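Local coordinates for protein diguanylate cyclase (Pseudomonas aeruginosa, PDB 5M3C) that is a two-domain diguanylate-cyclase-family protein that joins a GGDEF domain to an EAL domain and binds calcium ions and GTP, at residues Gly221-Pro225 with Glu226-Pro230; Leu231-Cys235 with Gly236-Pro240. One frame throughout, in Å; residues are numbered along the deposited sequence.

Interaction 1 of 2, residues Gly221-Pro225 with Glu226-Pro230; sequences GEISP and ERFIP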
ATOM      1  N   GLY B 221     -16.778  -9.383  30.671  1.00 49.25           N
ATOM      2  CA  GLY B 221     -17.128  -7.968  30.701  1.00 49.44           C
ATOM      3  C   GLY B 221     -17.388  -7.421  29.310  1.00 49.65           C
ATOM      4  O   GLY B 221     -17.719  -8.171  28.385  1.00 48.06           O
ATOM      5  N   GLU B 222     -17.245  -6.106  29.165  1.00 50.94           N
ATOM      6  CA  GLU B 222     -17.398  -5.456  27.869  1.00 52.25           C
ATOM      7  C   GLU B 222     -16.213  -5.792  26.975  1.00 51.51           C
ATOM      8  O   GLU B 222     -15.093  -5.346  27.214  1.00 52.36           O
ATOM      9  CB  GLU B 222     -17.519  -3.935  28.027  1.00 53.98           C
ATOM     10  CG  GLU B 222     -18.951  -3.426  28.135  1.00 56.17           C
ATOM     11  CD  GLU B 222     -19.641  -3.303  26.785  1.00 58.09           C
ATOM     12  OE1 GLU B 222     -18.936  -3.227  25.754  1.00 58.55           O
ATOM     13  OE2 GLU B 222     -20.892  -3.273  26.757  1.00 59.63           O
ATOM     14  N   ILE B 223     -16.467  -6.589  25.947  1.00 50.42           N
ATOM     15  CA  ILE B 223     -15.439  -6.929  24.982  1.00 50.79           C
ATOM     16  C   ILE B 223     -15.418  -5.859  23.898  1.00 51.05           C
ATOM     17  O   ILE B 223     -16.406  -5.659  23.194  1.00 51.67           O
ATOM     18  CB  ILE B 223     -15.697  -8.312  24.362  1.00 50.83           C
ATOM     19  CG1 ILE B 223     -15.884  -9.352  25.471  1.00 50.91           C
ATOM     20  CG2 ILE B 223     -14.542  -8.715  23.457  1.00 50.55           C
ATOM     21  CD1 ILE B 223     -16.497 -10.652  25.001  1.00 51.02           C
ATOM     22  N   SER B 224     -14.293  -5.159  23.777  1.00 51.68           N
ATOM     23  CA  SER B 224     -14.190  -4.050  22.833  1.00 52.07           C
ATOM     24  C   SER B 224     -14.163  -4.555  21.396  1.00 52.15           C
ATOM     25  O   SER B 224     -13.624  -5.628  21.122  1.00 50.92           O
ATOM     26  CB  SER B 224     -12.931  -3.221  23.102  1.00 52.34           C
ATOM     27  OG  SER B 224     -11.784  -3.842  22.547  1.00 52.59           O
ATOM     28  N   PRO B 225     -14.741  -3.774  20.471  1.00 52.64           N
ATOM     29  CA  PRO B 225     -14.720  -4.091  19.043  1.00 53.41           C
ATOM     30  C   PRO B 225     -13.300  -4.289  18.513  1.00 54.52           C
ATOM     31  O   PRO B 225     -13.073  -5.155  17.660  1.00 55.13           O
ATOM     32  CB  PRO B 225     -15.364  -2.862  18.400  1.00 53.15           C
ATOM     33  CG  PRO B 225     -16.221  -2.276  19.468  1.00 52.92           C
ATOM     34  CD  PRO B 225     -15.497  -2.541  20.753  1.00 52.62           C
ATOM     35  N   GLU B 226     -12.361  -3.494  19.023  1.00 56.02           N
ATOM     36  CA  GLU B 226     -10.951  -3.622  18.655  1.00 57.78           C
ATOM     37  C   GLU B 226     -10.449  -5.028  18.960  1.00 57.43           C
ATOM     38  O   GLU B 226      -9.515  -5.523  18.331  1.00 56.79           O
ATOM     39  CB  GLU B 226     -10.091  -2.602  19.414  1.00 59.58           C
ATOM     40  CG  GLU B 226     -10.202  -1.170  18.911  1.00 61.44           C
ATOM     41  CD  GLU B 226     -11.302  -0.386  19.602  1.00 63.97           C
ATOM     42  OE1 GLU B 226     -11.398  -0.471  20.846  1.00 66.63           O
ATOM     43  OE2 GLU B 226     -12.064   0.321  18.904  1.00 65.21           O
ATOM     44  N   ARG B 227     -11.079  -5.662  19.939  1.00 57.28           N
ATOM     45  CA  ARG B 227     -10.685  -6.990  20.369  1.00 56.95           C
ATOM     46  C   ARG B 227     -11.427  -8.057  19.567  1.00 55.19           C
ATOM     47  O   ARG B 227     -10.813  -8.999  19.071  1.00 55.41           O
ATOM     48  CB  ARG B 227     -10.974  -7.135  21.864  1.00 58.31           C
ATOM     49  CG  ARG B 227     -10.211  -8.234  22.586  1.00 58.75           C
ATOM     50  CD  ARG B 227     -10.257  -7.970  24.083  1.00 59.60           C
ATOM     51  NE  ARG B 227     -10.453  -9.181  24.874  1.00 60.78           N
ATOM     52  CZ  ARG B 227     -11.140  -9.227  26.015  1.00 62.30           C
ATOM     53  NH1 ARG B 227     -11.265 -10.373  26.671  1.00 63.99           N
ATOM     54  NH2 ARG B 227     -11.715  -8.130  26.499  1.00 61.86           N
ATOM     55  N   PHE B 228     -12.742  -7.901  19.418  1.00 53.68           N
ATOM     56  CA  PHE B 228     -13.563  -8.974  18.854  1.00 53.04           C
ATOM     57  C   PHE B 228     -13.782  -8.911  17.345  1.00 54.49           C
ATOM     58  O   PHE B 228     -14.253  -9.886  16.758  1.00 56.66           O
ATOM     59  CB  PHE B 228     -14.910  -9.106  19.595  1.00 52.17           C
ATOM     60  CG  PHE B 228     -15.911  -8.013  19.296  1.00 51.54           C
ATOM     61  CD1 PHE B 228     -16.378  -7.799  18.008  1.00 51.09           C
ATOM     62  CD2 PHE B 228     -16.427  -7.232  20.323  1.00 50.91           C
ATOM     63  CE1 PHE B 228     -17.309  -6.807  17.745  1.00 50.62           C
ATOM     64  CE2 PHE B 228     -17.359  -6.241  20.066  1.00 50.03           C
ATOM     65  CZ  PHE B 228     -17.800  -6.029  18.777  1.00 50.03           C
ATOM     66  N   ILE B 229     -13.460  -7.791  16.702  1.00 54.93           N
ATOM     67  CA  ILE B 229     -13.613  -7.729  15.245  1.00 55.03           C
ATOM     68  C   ILE B 229     -12.480  -8.476  14.534  1.00 54.40           C
ATOM     69  O   ILE B 229     -12.726  -9.239  13.592  1.00 54.58           O
ATOM     70  CB  ILE B 229     -13.725  -6.284  14.731  1.00 55.68           C
ATOM     71  CG1 ILE B 229     -15.050  -5.679  15.196  1.00 56.71           C
ATOM     72  CG2 ILE B 229     -13.659  -6.255  13.213  1.00 55.68           C
ATOM     73  CD1 ILE B 229     -15.192  -4.201  14.907  1.00 57.89           C
ATOM     74  N   PRO B 230     -11.235  -8.272  14.987  1.00 54.22           N
ATOM     75  CA  PRO B 230     -10.145  -9.085  14.455  1.00 54.31           C
ATOM     76  C   PRO B 230     -10.395 -10.570  14.700  1.00 54.19           C
ATOM     77  O   PRO B 230     -10.117 -11.396  13.831  1.00 53.00           O
ATOM     78  CB  PRO B 230      -8.924  -8.603  15.246  1.00 54.32           C
ATOM     79  CG  PRO B 230      -9.279  -7.236  15.720  1.00 54.12           C
ATOM     80  CD  PRO B 230     -10.760  -7.271  15.957  1.00 54.56           C
TER

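Interaction 2 of 2, residues Leu231-Cys235 with Gly236-Pro240; sequences LAEDC and GLILP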
ATOM      1  N   LEU B 231     -10.916 -10.896  15.881  1.00 54.10           N
ATOM      2  CA  LEU B 231     -11.301 -12.266  16.200  1.00 54.34           C
ATOM      3  C   LEU B 231     -12.202 -12.811  15.100  1.00 54.34           C
ATOM      4  O   LEU B 231     -11.937 -13.876  14.533  1.00 55.77           O
ATOM      5  CB  LEU B 231     -12.034 -12.305  17.541  1.00 54.77           C
ATOM      6  CG  LEU B 231     -12.583 -13.662  17.982  1.00 54.90           C
ATOM      7  CD1 LEU B 231     -11.443 -14.601  18.332  1.00 55.44           C
ATOM      8  CD2 LEU B 231     -13.524 -13.502  19.166  1.00 54.85           C
ATOM      9  N   ALA B 232     -13.264 -12.069  14.801  1.00 54.60           N
ATOM     10  CA  ALA B 232     -14.204 -12.454  13.755  1.00 55.87           C
ATOM     11  C   ALA B 232     -13.487 -12.611  12.419  1.00 56.92           C
ATOM     12  O   ALA B 232     -13.667 -13.613  11.722  1.00 55.91           O
ATOM     13  CB  ALA B 232     -15.319 -11.428  13.640  1.00 56.00           C
ATOM     14  N   GLU B 233     -12.668 -11.623  12.066  1.00 58.94           N
ATOM     15  CA  GLU B 233     -11.877 -11.701  10.837  1.00 60.10           C
ATOM     16  C   GLU B 233     -11.002 -12.959  10.820  1.00 60.19           C
ATOM     17  O   GLU B 233     -10.915 -13.651   9.804  1.00 58.05           O
ATOM     18  CB  GLU B 233     -11.014 -10.445  10.668  1.00 61.69           C
ATOM     19  CG  GLU B 233     -11.807  -9.208  10.255  1.00 63.17           C
ATOM     20  CD  GLU B 233     -11.022  -7.909  10.381  1.00 63.96           C
ATOM     21  OE1 GLU B 233      -9.928  -7.914  10.989  1.00 65.05           O
ATOM     22  OE2 GLU B 233     -11.507  -6.875   9.873  1.00 63.34           O
ATOM     23  N   ASP B 234     -10.371 -13.257  11.955  1.00 61.25           N
ATOM     24  CA  ASP B 234      -9.468 -14.402  12.065  1.00 61.60           C
ATOM     25  C   ASP B 234     -10.207 -15.729  11.928  1.00 60.31           C
ATOM     26  O   ASP B 234      -9.776 -16.598  11.173  1.00 60.69           O
ATOM     27  CB  ASP B 234      -8.708 -14.367  13.395  1.00 63.59           C
ATOM     28  CG  ASP B 234      -7.730 -15.527  13.546  1.00 66.03           C
ATOM     29  OD1 ASP B 234      -7.271 -16.070  12.517  1.00 67.99           O
ATOM     30  OD2 ASP B 234      -7.412 -15.896  14.698  1.00 68.47           O
ATOM     31  N   CYS B 235     -11.313 -15.889  12.650  1.00 59.67           N
ATOM     32  CA  CYS B 235     -12.058 -17.150  12.599  1.00 58.92           C
ATOM     33  C   CYS B 235     -13.313 -17.072  11.729  1.00 57.95           C
ATOM     34  O   CYS B 235     -14.290 -17.778  11.968  1.00 56.60           O
ATOM     35  CB  CYS B 235     -12.417 -17.619  14.010  1.00 60.03           C
ATOM     36  SG  CYS B 235     -13.541 -16.525  14.901  1.00 60.71           S
ATOM     37  N   GLY B 236     -13.278 -16.206  10.720  1.00 59.07           N
ATOM     38  CA  GLY B 236     -14.317 -16.160   9.690  1.00 59.21           C
ATOM     39  C   GLY B 236     -15.726 -15.958  10.211  1.00 59.87           C
ATOM     40  O   GLY B 236     -16.622 -16.750   9.923  1.00 60.47           O
ATOM     41  N   LEU B 237     -15.927 -14.890  10.976  1.00 60.40           N
ATOM     42  CA  LEU B 237     -17.249 -14.551  11.488  1.00 60.06           C
ATOM     43  C   LEU B 237     -17.641 -13.127  11.118  1.00 60.14           C
ATOM     44  O   LEU B 237     -18.713 -12.657  11.496  1.00 61.27           O
ATOM     45  CB  LEU B 237     -17.289 -14.720  13.008  1.00 60.12           C
ATOM     46  CG  LEU B 237     -17.219 -16.167  13.501  1.00 60.74           C
ATOM     47  CD1 LEU B 237     -17.129 -16.221  15.018  1.00 60.89           C
ATOM     48  CD2 LEU B 237     -18.419 -16.965  13.011  1.00 60.90           C
ATOM     49  N   ILE B 238     -16.778 -12.451  10.364  1.00 60.28           N
ATOM     50  CA  ILE B 238     -17.001 -11.054  10.008  1.00 59.97           C
ATOM     51  C   ILE B 238     -18.196 -10.897   9.068  1.00 59.55           C
ATOM     52  O   ILE B 238     -18.972  -9.952   9.200  1.00 60.54           O
ATOM     53  CB  ILE B 238     -15.743 -10.421   9.372  1.00 60.26           C
ATOM     54  CG1 ILE B 238     -15.914  -8.905   9.233  1.00 61.47           C
ATOM     55  CG2 ILE B 238     -15.445 -11.043   8.014  1.00 59.74           C
ATOM     56  CD1 ILE B 238     -16.014  -8.170  10.552  1.00 61.74           C
ATOM     57  N   LEU B 239     -18.348 -11.822   8.125  1.00 58.41           N
ATOM     58  CA  LEU B 239     -19.475 -11.769   7.200  1.00 57.67           C
ATOM     59  C   LEU B 239     -20.793 -11.955   7.953  1.00 57.80           C
ATOM     60  O   LEU B 239     -21.715 -11.157   7.789  1.00 59.05           O
ATOM     61  CB  LEU B 239     -19.320 -12.805   6.081  1.00 57.05           C
ATOM     62  CG  LEU B 239     -18.129 -12.581   5.142  1.00 56.65           C
ATOM     63  CD1 LEU B 239     -18.093 -13.642   4.052  1.00 56.47           C
ATOM     64  CD2 LEU B 239     -18.163 -11.189   4.530  1.00 56.12           C
ATOM     65  N   PRO B 240     -20.883 -13.002   8.792  1.00 57.54           N
ATOM     66  CA  PRO B 240     -22.050 -13.164   9.662  1.00 56.92           C
ATOM     67  C   PRO B 240     -22.266 -11.955  10.574  1.00 57.14           C
ATOM     68  O   PRO B 240     -23.408 -11.555  10.817  1.00 57.77           O
ATOM     69  CB  PRO B 240     -21.700 -14.398  10.499  1.00 56.66           C
ATOM     70  CG  PRO B 240     -20.713 -15.155   9.686  1.00 56.82           C
ATOM     71  CD  PRO B 240     -19.942 -14.132   8.908  1.00 57.32           C
TER

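Interaction 1 of 2, residues Gly221-Pro225 with Glu226-Pro230
Glu-226 follows Pro-225 in the first turn of a helix; its CB lies 3.8 Å from Ser-224 OG, and a bend at chi2 (90°) brings the carboxylate atom OE1 back toward the same serine hydroxyl without a hydrogen bond. An acidic residue suits this turn, where its charge would probably be favoured by the helix dipole. Arg-227 comes next, and its backbone N donates to Ser-224 O (2.8 Å), approaching from above the carbonyl plane. A weak capping bond runs from the same N to Ser-224 OG. Farther out, one face of the guanidinium lies over Ile-223 CG2, and the side chain also touches Leu-178 of helix 168-187; NH1 has a long, weak ion pair with Glu-174. Ser-224 is thus the N-cap of helix 225-234, the first helix after strand 206-217 in the EAL domain. Pro-225 fits the position after the cap, where the helix needs no backbone N-H. Phe-228 N gives Ser-224 O its second bond (3.0 Å), this one in the carbonyl plane. With a chi1 of 74°, the Phe-228 ring folds back over the start of the helix: Pro-225 CA makes a CH-pi contact 3.6 Å from its centroid, and Ile-223 O meets the edge. Ile-223, whose backbone hydrogen-bonds with Trp-215, packs its CG2 on Phe-228 CB. Ile-229 N then donates to Pro-225 O at 2.8 Å, and Ile-229 CD1 touches Pro-225 CB, 3.7 Å away. Pro-230, lacking an N-H, breaks this ladder and kinks the helix, its CD facing Pro-225 O at 3.6 Å.

Interaction 2 of 2, residues Leu231-Cys235 with Gly236-Pro240
Ala-232 and Leu-237 meet across the end of a helix, and the closer packing is on their side of the turn. Leu-237 N donates to Ala-232 O (2.7 Å, 167° at the hydrogen), a nearly straight bond that spans five residues. Beside it the two CB atoms touch at 3.9 Å; alanine is small enough to let the chain turn back over it. A chi1 of 64° turns the Cys-235 sulfur back over its own backbone, which brings SG to Leu-237 CD1 at 3.6 Å. Leucine suits this buried place, since it also packs on Leu-182 and on Arg-183 of helix 168-187. Gly-236 makes the turn possible with its left-handed backbone (phi 56°), a shape that a residue without a side chain adopts easily. With its long bond, glycine and apolar pair, the helix ending resembles a Schellman motif, though the second bond of that motif is not made: Gly-236 N and Glu-233 O are 3.6 Å apart. The looser, solvent-facing part is formed by Gly-236, which is exposed, and by the exposed Glu-233, which reaches Ile-238 only through its methylene chain, CG to CB 4.2 Å. Ile-238 finds further cover on Ala-271 and on Ala-273 of helix 272-276. Asp-234 points away from the turn, its carboxylate held by a salt bridge from OD2 to Arg-175 NH2.

Overall arrangement
Interaction 1 caps the start of helix 225-234, and interaction 2 covers its end and the turn into helix 238-259. Their centres are 12 Å apart, yet they touch directly, Ile-229 CG2 packing on Ile-238 CD1 at 4.0 Å. Helix 168-187 packs against both, with Leu-178 beside interaction 1 and Leu-182 beside interaction 2. None of these residues is a calcium ligand; the Ile-229 side chain lies about 10 Å from a bound calcium ion. The end of the helix comes nearer to a ligand, the Asp-234 side chain being about 6 Å from a bound GTP.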